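Long-range contacts in bacterial leucyl aminopeptidase (Legionella pneumophila, PDB 6ESL), which probably removes leucine and other amino-terminal residues from peptides as a secreted, two-zinc aminopeptidase of peptidase family M28: residues M140-K150 / M210-A220; I237-I248 / V384-E393. All coordinates share one frame; numbering follows the deposited sequence.

Contact 1: M140-K150 / M210-A220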
loop_
_atom_site.group_PDB
_atom_site.type_symbol
_atom_site.label_atom_id
_atom_site.label_comp_id
_atom_site.label_asym_id
_atom_site.label_seq_id
_atom_site.Cartn_x
_atom_site.Cartn_y
_atom_site.Cartn_z
ATOM N N MET B 140 34.504 4.081 -1.356
ATOM C CA MET B 140 33.835 3.926 -0.027
ATOM C C MET B 140 34.243 2.628 0.607
ATOM O O MET B 140 34.524 2.610 1.794
ATOM C CB MET B 140 32.313 3.973 -0.151
ATOM C CG MET B 140 31.794 5.367 -0.413
ATOM S SD MET B 140 29.996 5.500 -0.206
ATOM C CE MET B 140 29.763 5.423 1.579
ATOM N N THR B 141 34.318 1.554 -0.177
ATOM C CA THR B 141 34.653 0.251 0.400
ATOM C C THR B 141 36.136 0.090 0.793
ATOM O O THR B 141 36.500 -0.878 1.434
ATOM C CB THR B 141 34.264 -0.908 -0.504
ATOM O OG1 THR B 141 34.939 -0.824 -1.804
ATOM C CG2 THR B 141 32.732 -0.968 -0.750
ATOM N N SER B 142 36.956 1.077 0.481
ATOM C CA SER B 142 38.368 0.983 0.828
ATOM C C SER B 142 38.645 1.536 2.188
ATOM O O SER B 142 39.713 1.211 2.736
ATOM C CB SER B 142 39.224 1.659 -0.241
ATOM O OG SER B 142 39.187 3.029 0.043
ATOM N N TYR B 143 37.679 2.176 2.834
ATOM C CA TYR B 143 37.882 2.554 4.227
ATOM C C TYR B 143 37.829 1.218 5.005
ATOM O O TYR B 143 37.040 0.339 4.659
ATOM C CB TYR B 143 36.784 3.501 4.703
ATOM C CG TYR B 143 36.761 4.826 3.974
ATOM C CD1 TYR B 143 37.506 5.905 4.432
ATOM C CD2 TYR B 143 35.994 4.998 2.830
ATOM C CE1 TYR B 143 37.488 7.118 3.770
ATOM C CE2 TYR B 143 35.970 6.207 2.161
ATOM C CZ TYR B 143 36.718 7.263 2.634
ATOM O OH TYR B 143 36.697 8.469 1.972
ATOM N N TYR B 144 38.655 1.062 6.040
ATOM C CA TYR B 144 38.712 -0.153 6.833
ATOM C C TYR B 144 37.272 -0.477 7.341
ATOM O O TYR B 144 36.818 -1.627 7.310
ATOM C CB TYR B 144 39.713 -0.004 7.973
ATOM C CG TYR B 144 39.801 -1.193 8.875
ATOM C CD1 TYR B 144 40.522 -2.313 8.466
ATOM C CD2 TYR B 144 39.156 -1.240 10.120
ATOM C CE1 TYR B 144 40.588 -3.452 9.259
ATOM C CE2 TYR B 144 39.223 -2.367 10.906
ATOM C CZ TYR B 144 39.960 -3.462 10.459
ATOM O OH TYR B 144 40.011 -4.616 11.160
ATOM N N ASN B 145 36.603 0.580 7.809
ATOM C CA ASN B 145 35.128 0.581 8.035
ATOM C C ASN B 145 34.675 2.015 7.973
ATOM O O ASN B 145 35.507 2.938 7.790
ATOM C CB ASN B 145 34.727 -0.109 9.303
ATOM C CG ASN B 145 35.273 0.621 10.604
ATOM O OD1 ASN B 145 35.207 1.890 10.771
ATOM N ND2 ASN B 145 35.820 -0.190 11.483
ATOM N N ARG B 146 33.350 2.227 8.101
ATOM C CA ARG B 146 32.821 3.596 8.133
ATOM C C ARG B 146 31.911 3.766 9.334
ATOM O O ARG B 146 30.896 4.494 9.284
ATOM C CB ARG B 146 32.142 3.878 6.820
ATOM C CG ARG B 146 32.974 3.491 5.546
ATOM C CD ARG B 146 32.223 3.876 4.290
ATOM N NE ARG B 146 30.900 3.178 4.089
ATOM C CZ ARG B 146 30.744 1.998 3.485
ATOM N NH1 ARG B 146 31.799 1.269 3.073
ATOM N NH2 ARG B 146 29.524 1.531 3.218
ATOM N N SER B 147 32.327 3.138 10.447
ATOM C CA SER B 147 31.658 3.244 11.714
ATOM C C SER B 147 31.592 4.645 12.280
ATOM O O SER B 147 32.609 5.371 12.295
ATOM C CB SER B 147 32.372 2.383 12.709
ATOM O OG SER B 147 31.779 2.414 13.993
ATOM N N ALA B 148 30.397 4.984 12.829
ATOM C CA ALA B 148 30.132 6.293 13.305
ATOM C C ALA B 148 30.998 6.675 14.543
ATOM O O ALA B 148 31.033 7.824 14.895
ATOM C CB ALA B 148 28.687 6.446 13.617
ATOM N N THR B 149 31.662 5.715 15.154
ATOM C CA THR B 149 32.482 5.971 16.358
ATOM C C THR B 149 33.952 6.061 15.981
ATOM O O THR B 149 34.752 6.183 16.917
ATOM C CB THR B 149 32.387 4.822 17.416
ATOM O OG1 THR B 149 32.700 3.568 16.788
ATOM C CG2 THR B 149 30.981 4.746 18.033
ATOM N N LYS B 150 34.286 5.929 14.703
ATOM C CA LYS B 150 35.685 5.886 14.229
ATOM C C LYS B 150 36.112 7.001 13.310
ATOM O O LYS B 150 35.328 7.578 12.577
ATOM C CB LYS B 150 35.949 4.569 13.516
ATOM C CG LYS B 150 35.589 3.354 14.381
ATOM C CD LYS B 150 36.571 3.260 15.555
ATOM C CE LYS B 150 36.821 1.828 15.933
ATOM N NZ LYS B 150 35.743 1.361 16.742
ATOM N N MET B 210 25.850 6.180 5.403
ATOM C CA MET B 210 27.234 6.155 4.975
ATOM C C MET B 210 28.019 5.112 5.800
ATOM O O MET B 210 29.209 4.788 5.477
ATOM C CB MET B 210 27.861 7.567 5.183
ATOM C CG MET B 210 28.116 7.964 6.628
ATOM S SD MET B 210 29.035 9.521 6.687
ATOM C CE MET B 210 27.828 10.751 6.357
ATOM N N ASP B 211 27.440 4.672 6.908
ATOM C CA ASP B 211 28.153 3.905 7.906
ATOM C C ASP B 211 28.090 2.390 7.762
ATOM O O ASP B 211 27.311 1.859 6.975
ATOM C CB ASP B 211 27.722 4.310 9.343
ATOM C CG ASP B 211 26.280 3.890 9.658
ATOM O OD1 ASP B 211 25.428 4.137 8.804
ATOM O OD2 ASP B 211 26.053 3.353 10.771
ATOM N N THR B 212 28.922 1.739 8.579
ATOM C CA THR B 212 29.017 0.309 8.745
ATOM C C THR B 212 29.204 -0.030 10.185
ATOM O O THR B 212 29.284 0.853 11.091
ATOM C CB THR B 212 30.256 -0.253 7.993
ATOM O OG1 THR B 212 31.491 0.193 8.671
ATOM C CG2 THR B 212 30.237 0.147 6.541
ATOM N N LEU B 213 29.290 -1.316 10.450
ATOM C CA LEU B 213 29.705 -1.788 11.775
ATOM C C LEU B 213 31.238 -1.534 11.962
ATOM O O LEU B 213 31.952 -1.131 11.031
ATOM C CB LEU B 213 29.383 -3.277 11.953
ATOM C CG LEU B 213 27.989 -3.837 11.857
ATOM C CD1 LEU B 213 27.901 -5.177 12.490
ATOM C CD2 LEU B 213 27.136 -2.810 12.513
ATOM N N ASP B 214 31.698 -1.817 13.170
ATOM C CA ASP B 214 33.102 -1.910 13.469
ATOM C C ASP B 214 33.783 -3.155 12.933
ATOM O O ASP B 214 33.155 -4.044 12.368
ATOM C CB ASP B 214 33.377 -1.819 14.971
ATOM C CG ASP B 214 32.853 -0.553 15.594
ATOM O OD1 ASP B 214 33.262 0.535 15.143
ATOM O OD2 ASP B 214 31.987 -0.687 16.511
ATOM N N GLY B 215 35.130 -3.197 13.079
ATOM C CA GLY B 215 35.899 -4.264 12.415
ATOM C C GLY B 215 36.120 -3.945 10.951
ATOM O O GLY B 215 35.908 -2.846 10.468
ATOM N N ARG B 216 36.550 -4.968 10.223
ATOM C CA ARG B 216 36.760 -4.803 8.804
ATOM C C ARG B 216 35.437 -4.966 8.091
ATOM O O ARG B 216 34.954 -6.082 7.893
ATOM C CB ARG B 216 37.669 -5.902 8.258
ATOM C CG ARG B 216 37.945 -5.793 6.767
ATOM C CD ARG B 216 38.640 -4.485 6.428
ATOM N NE ARG B 216 38.895 -4.356 4.997
ATOM C CZ ARG B 216 38.053 -3.796 4.135
ATOM N NH1 ARG B 216 36.894 -3.311 4.558
ATOM N NH2 ARG B 216 38.367 -3.722 2.848
ATOM N N MET B 217 34.851 -3.843 7.704
ATOM C CA MET B 217 33.529 -3.846 7.017
ATOM C C MET B 217 33.574 -3.012 5.770
ATOM O O MET B 217 33.391 -1.816 5.781
ATOM C CB MET B 217 32.520 -3.276 8.019
ATOM C CG MET B 217 32.373 -4.097 9.250
ATOM S SD MET B 217 31.437 -5.597 8.959
ATOM C CE MET B 217 31.750 -6.533 10.466
ATOM N N PRO B 218 33.882 -3.651 4.645
ATOM C CA PRO B 218 33.774 -2.929 3.361
ATOM C C PRO B 218 32.381 -2.340 3.071
ATOM O O PRO B 218 32.257 -1.358 2.355
ATOM C CB PRO B 218 34.105 -3.995 2.298
ATOM C CG PRO B 218 34.531 -5.174 3.046
ATOM C CD PRO B 218 34.135 -5.081 4.494
ATOM N N GLY B 219 31.358 -2.946 3.612
ATOM C CA GLY B 219 30.013 -2.409 3.463
ATOM C C GLY B 219 29.584 -2.094 2.077
ATOM O O GLY B 219 29.035 -1.046 1.821
ATOM N N ALA B 220 29.870 -2.999 1.147
ATOM C CA ALA B 220 29.583 -2.707 -0.220
ATOM C C ALA B 220 28.069 -2.569 -0.473
ATOM O O ALA B 220 27.594 -1.598 -1.055
ATOM C CB ALA B 220 30.239 -3.771 -1.100
HETATM O O HOH W 1 34.376 0.336 4.571
HETATM O O HOH W 2 29.025 1.300 13.720
HETATM O O HOH W 3 28.036 3.174 12.836
#
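The guanidinium of Arg146 lies between two side chains: CG2 of Thr212 sits over the centre of one face, 3.6 Å from CZ, and Met140 CB is offset over the opposite face. Round its edge three backbone carbonyls of 210-220 accept hydrogen bonds close to the guanidinium plane: NE gives to Met210 O at 2.7 Å, NH1 to Pro218 O at 2.8 Å, and NH2 almost straight to Gly219 O (175°). The bend at chi3 (-62°) turns the group into this ring of carbonyls, so one buried side chain ties together both ends of the loop. The Tyr144 ring, a second flat group, takes Arg216 CA on one face in a CH-pi contact, 4.1 Å from the centroid.

This loop leads from strand 203-209 to helix 220-239 in the M28 peptidase fold and passes close to the zinc site; Asp211 OD1 accepts from the zinc ligand His209. On the 140-150 side, Asn145 OD1 accepts from Ser147 N in an Asx turn, while ND2 donates to Gly215 O at 2.8 Å, and Arg146 N donates to Thr212 OG1. At the outer end Asp214 OD1 is met from opposite faces of its carboxylate: Ser147 OG donates at 2.7 Å, and Lys150 NZ forms a salt bridge at 3.1 Å. Beyond them, Asp214 N bonds Glu58 of the second subunit.

Contact 2: I237-I248 / V384-E393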
loop_
_atom_site.group_PDB
_atom_site.type_symbol
_atom_site.label_atom_id
_atom_site.label_comp_id
_atom_site.label_asym_id
_atom_site.label_seq_id
_atom_site.Cartn_x
_atom_site.Cartn_y
_atom_site.Cartn_z
ATOM N N ILE B 237 21.522 15.709 -11.373
ATOM C CA ILE B 237 20.758 16.932 -11.060
ATOM C C ILE B 237 21.683 18.179 -11.068
ATOM O O ILE B 237 21.323 19.233 -11.611
ATOM C CB ILE B 237 20.117 16.822 -9.670
ATOM C CG1 ILE B 237 19.241 15.564 -9.563
ATOM C CG2 ILE B 237 19.221 18.015 -9.402
ATOM C CD1 ILE B 237 18.303 15.341 -10.736
ATOM N N LEU B 238 22.880 18.030 -10.494
ATOM C CA LEU B 238 23.843 19.154 -10.439
ATOM C C LEU B 238 24.256 19.627 -11.805
ATOM O O LEU B 238 24.590 20.814 -11.949
ATOM C CB LEU B 238 25.109 18.761 -9.706
ATOM C CG LEU B 238 24.987 18.611 -8.207
ATOM C CD1 LEU B 238 26.284 18.031 -7.693
ATOM C CD2 LEU B 238 24.624 19.948 -7.568
ATOM N N SER B 239 24.317 18.694 -12.779
ATOM C CA SER B 239 24.716 18.993 -14.161
ATOM C C SER B 239 23.503 19.463 -14.990
ATOM O O SER B 239 23.667 19.949 -16.089
ATOM C CB SER B 239 25.391 17.778 -14.807
ATOM O OG SER B 239 24.424 16.786 -15.090
ATOM N N SER B 240 22.289 19.388 -14.478
ATOM C CA SER B 240 21.203 19.993 -15.231
ATOM C C SER B 240 21.107 21.529 -14.993
ATOM O O SER B 240 21.658 22.080 -14.027
ATOM C CB SER B 240 19.887 19.295 -14.951
ATOM O OG SER B 240 19.521 19.447 -13.618
ATOM N N LYS B 241 20.380 22.181 -15.888
ATOM C CA LYS B 241 20.168 23.592 -15.878
ATOM C C LYS B 241 18.755 23.936 -15.457
ATOM O O LYS B 241 18.391 25.103 -15.474
ATOM C CB LYS B 241 20.393 24.100 -17.288
ATOM C CG LYS B 241 21.640 23.577 -17.953
ATOM C CD LYS B 241 22.906 24.195 -17.380
ATOM C CE LYS B 241 24.111 23.779 -18.226
ATOM N NZ LYS B 241 25.295 24.588 -17.891
ATOM N N THR B 242 17.976 22.946 -15.024
ATOM C CA THR B 242 16.607 23.189 -14.661
ATOM C C THR B 242 16.511 23.884 -13.311
ATOM O O THR B 242 17.295 23.614 -12.351
ATOM C CB THR B 242 15.869 21.846 -14.512
ATOM O OG1 THR B 242 16.186 21.038 -15.634
ATOM C CG2 THR B 242 14.340 22.018 -14.351
ATOM N N THR B 243 15.496 24.731 -13.240
ATOM C CA THR B 243 15.105 25.393 -12.029
ATOM C C THR B 243 13.874 24.638 -11.536
ATOM O O THR B 243 12.830 24.675 -12.187
ATOM C CB THR B 243 14.828 26.889 -12.279
ATOM O OG1 THR B 243 16.048 27.525 -12.690
ATOM C CG2 THR B 243 14.200 27.569 -10.999
ATOM N N PHE B 244 14.003 23.940 -10.404
ATOM C CA PHE B 244 12.902 23.135 -9.933
ATOM C C PHE B 244 11.982 24.001 -9.111
ATOM O O PHE B 244 12.400 25.083 -8.698
ATOM C CB PHE B 244 13.467 21.927 -9.171
ATOM C CG PHE B 244 14.252 20.980 -10.068
ATOM C CD1 PHE B 244 13.588 20.163 -10.983
ATOM C CD2 PHE B 244 15.619 20.928 -10.002
ATOM C CE1 PHE B 244 14.285 19.296 -11.811
ATOM C CE2 PHE B 244 16.324 20.058 -10.817
ATOM C CZ PHE B 244 15.657 19.242 -11.727
ATOM N N LYS B 245 10.745 23.569 -8.920
ATOM C CA LYS B 245 9.801 24.239 -8.022
ATOM C C LYS B 245 9.989 23.941 -6.526
ATOM O O LYS B 245 9.236 24.469 -5.711
ATOM C CB LYS B 245 8.379 23.866 -8.404
ATOM C CG LYS B 245 7.981 24.470 -9.745
ATOM C CD LYS B 245 6.608 23.942 -10.143
ATOM C CE LYS B 245 5.514 24.399 -9.188
ATOM N NZ LYS B 245 4.221 23.910 -9.775
ATOM N N ARG B 246 10.929 23.047 -6.165
ATOM C CA ARG B 246 11.149 22.628 -4.753
ATOM C C ARG B 246 12.629 22.412 -4.538
ATOM O O ARG B 246 13.327 22.024 -5.469
ATOM C CB ARG B 246 10.385 21.302 -4.393
ATOM C CG ARG B 246 8.891 21.340 -4.586
ATOM C CD ARG B 246 8.302 19.979 -4.412
ATOM N NE ARG B 246 6.849 20.054 -4.518
ATOM C CZ ARG B 246 6.015 20.506 -3.568
ATOM N NH1 ARG B 246 6.446 20.987 -2.412
ATOM N NH2 ARG B 246 4.728 20.547 -3.771
ATOM N N PRO B 247 13.119 22.659 -3.310
ATOM C CA PRO B 247 14.502 22.247 -3.035
ATOM C C PRO B 247 14.593 20.693 -3.033
ATOM O O PRO B 247 13.623 19.984 -2.664
ATOM C CB PRO B 247 14.766 22.800 -1.652
ATOM C CG PRO B 247 13.426 22.965 -1.027
ATOM C CD PRO B 247 12.400 23.092 -2.092
ATOM N N ILE B 248 15.760 20.211 -3.441
ATOM C CA ILE B 248 16.070 18.808 -3.492
ATOM C C ILE B 248 17.208 18.498 -2.508
ATOM O O ILE B 248 18.358 18.970 -2.705
ATOM C CB ILE B 248 16.480 18.380 -4.909
ATOM C CG1 ILE B 248 15.302 18.515 -5.875
ATOM C CG2 ILE B 248 16.947 16.939 -4.920
ATOM C CD1 ILE B 248 15.773 18.540 -7.334
ATOM N N VAL B 384 16.938 9.624 -9.551
ATOM C CA VAL B 384 16.848 10.730 -10.548
ATOM C C VAL B 384 15.400 10.991 -10.955
ATOM O O VAL B 384 14.937 12.142 -10.978
ATOM C CB VAL B 384 17.724 10.507 -11.804
ATOM C CG1 VAL B 384 17.449 11.531 -12.931
ATOM C CG2 VAL B 384 19.156 10.615 -11.414
ATOM N N ALA B 385 14.662 9.916 -11.216
ATOM C CA ALA B 385 13.275 10.079 -11.677
ATOM C C ALA B 385 12.377 10.635 -10.564
ATOM O O ALA B 385 11.541 11.504 -10.823
ATOM C CB ALA B 385 12.748 8.765 -12.202
ATOM N N PHE B 386 12.518 10.136 -9.340
ATOM C CA PHE B 386 11.836 10.638 -8.189
ATOM C C PHE B 386 12.112 12.139 -7.957
ATOM O O PHE B 386 11.206 12.932 -7.785
ATOM C CB PHE B 386 12.348 9.810 -6.965
ATOM C CG PHE B 386 11.681 10.084 -5.664
ATOM C CD1 PHE B 386 10.531 9.356 -5.305
ATOM C CD2 PHE B 386 12.215 10.979 -4.741
ATOM C CE1 PHE B 386 9.901 9.565 -4.061
ATOM C CE2 PHE B 386 11.587 11.190 -3.499
ATOM C CZ PHE B 386 10.424 10.488 -3.177
ATOM N N ALA B 387 13.380 12.525 -8.034
ATOM C CA ALA B 387 13.741 13.940 -7.850
ATOM C C ALA B 387 13.069 14.807 -8.908
ATOM O O ALA B 387 12.321 15.762 -8.568
ATOM C CB ALA B 387 15.249 14.127 -7.929
ATOM N N ILE B 388 13.281 14.455 -10.160
ATOM C CA ILE B 388 12.802 15.325 -11.240
ATOM C C ILE B 388 11.275 15.374 -11.253
ATOM O O ILE B 388 10.713 16.455 -11.322
ATOM C CB ILE B 388 13.414 14.933 -12.604
ATOM C CG1 ILE B 388 14.915 15.231 -12.636
ATOM C CG2 ILE B 388 12.685 15.621 -13.742
ATOM C CD1 ILE B 388 15.652 14.567 -13.762
ATOM N N GLU B 389 10.576 14.247 -11.146
ATOM C CA GLU B 389 9.121 14.307 -11.135
ATOM C C GLU B 389 8.562 15.134 -9.989
ATOM O O GLU B 389 7.677 15.952 -10.215
ATOM C CB GLU B 389 8.450 12.913 -11.049
ATOM C CG GLU B 389 8.522 12.144 -12.365
ATOM C CD GLU B 389 7.491 12.638 -13.414
ATOM O OE1 GLU B 389 6.538 13.379 -13.001
ATOM O OE2 GLU B 389 7.676 12.295 -14.638
ATOM N N LEU B 390 9.047 14.901 -8.759
ATOM C CA LEU B 390 8.392 15.513 -7.615
ATOM C C LEU B 390 8.842 16.980 -7.385
ATOM O O LEU B 390 8.070 17.805 -6.886
ATOM C CB LEU B 390 8.603 14.666 -6.375
ATOM C CG LEU B 390 7.968 13.247 -6.466
ATOM C CD1 LEU B 390 8.236 12.467 -5.215
ATOM C CD2 LEU B 390 6.486 13.302 -6.718
ATOM N N ALA B 391 10.074 17.290 -7.756
ATOM C CA ALA B 391 10.632 18.631 -7.544
ATOM C C ALA B 391 10.170 19.584 -8.630
ATOM O O ALA B 391 10.292 20.798 -8.450
ATOM C CB ALA B 391 12.152 18.590 -7.472
ATOM N N SER B 392 9.647 19.048 -9.739
ATOM C CA SER B 392 9.111 19.868 -10.834
ATOM C C SER B 392 7.650 20.173 -10.655
ATOM O O SER B 392 7.114 20.849 -11.490
ATOM C CB SER B 392 9.314 19.182 -12.193
ATOM O OG SER B 392 10.662 18.852 -12.404
ATOM N N GLU B 393 7.001 19.674 -9.610
ATOM C CA GLU B 393 5.571 19.987 -9.299
ATOM C C GLU B 393 5.360 20.757 -7.978
ATOM O O GLU B 393 4.214 21.097 -7.644
ATOM C CB GLU B 393 4.715 18.710 -9.231
ATOM C CG GLU B 393 4.624 17.945 -10.529
ATOM C CD GLU B 393 3.941 18.705 -11.644
ATOM O OE1 GLU B 393 4.665 19.284 -12.490
ATOM O OE2 GLU B 393 2.682 18.695 -11.674
ATOM O OXT GLU B 393 6.294 21.036 -7.215
HETATM O O HOH W 4 5.766 17.174 -5.806
#
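Ala391, the last residue of helix 373-391, puts its methyl group into a hollow formed by Ile248 and Phe244. CB of Ala391 comes 3.5 Å from Ile248 CG1 and 4.0 Å from Phe244 CB, and it also meets the Phe244 ring obliquely. One helical turn earlier the small side chain of Ala387 makes a shallow place on the helix surface, which Ile248 CG2 and Ile237 CD1 approach loosely.

Ile237 reaches across from the end of helix 220-239. With CG1 anti to the carbonyl carbon (chi1 -56°) and a second bend at chi2, its CD1 is carried to 3.9 Å from Ile388 CG1, and the two isoleucines lie side by side, pointing opposite ways. Phe244 fills the next place along: its CZ packs obliquely on the same CG1 of Ile388, while Ser392 OG lies at the ring edge, 3.5 Å from CD1. That hydroxyl donates back to Ile388 O, which fixes it there. Thr242 CG2 is offset over one face of the ring, and Glu120 of helix 118-125 also touches Phe244.

Polar groups border this apolar patch. Lys245 N makes a weak hydrogen bond to Ala391 O, and the extended chain of Arg246 runs past Leu390 O, 3.3 Å from CD, to form a salt bridge from NE to the C-terminal carboxylate at Glu393 OXT (2.9 Å), whose hydrogen bond is weak. The guanidinium has a further partner: NH1 donates to Pro202 O. Here a C-terminal helix packs on a central beta-sheet, lying against the start of strand 248-253 and the connection that reaches it from helix 220-239, as expected of the alpha/beta fold of zinc exopeptidases.

Contact 1 is complete in the chain before the first residue of contact 2; their centres are 31 Å apart and their nearest atoms about 15 Å apart, so they do not meet. What joins them is helix 220-239: 210-220 leads into its first turn, and 237-248 begins on its last and continues into strand 248-253. That strand lies next to strand 203-209, which leads into contact 1, in the eight-stranded mixed sheet. The two contacts therefore lie at opposite ends of one beta-alpha-beta crossover. Contact 1 lies on the zinc-site side, and contact 2 joins the far end to the C-terminal helix 373-391.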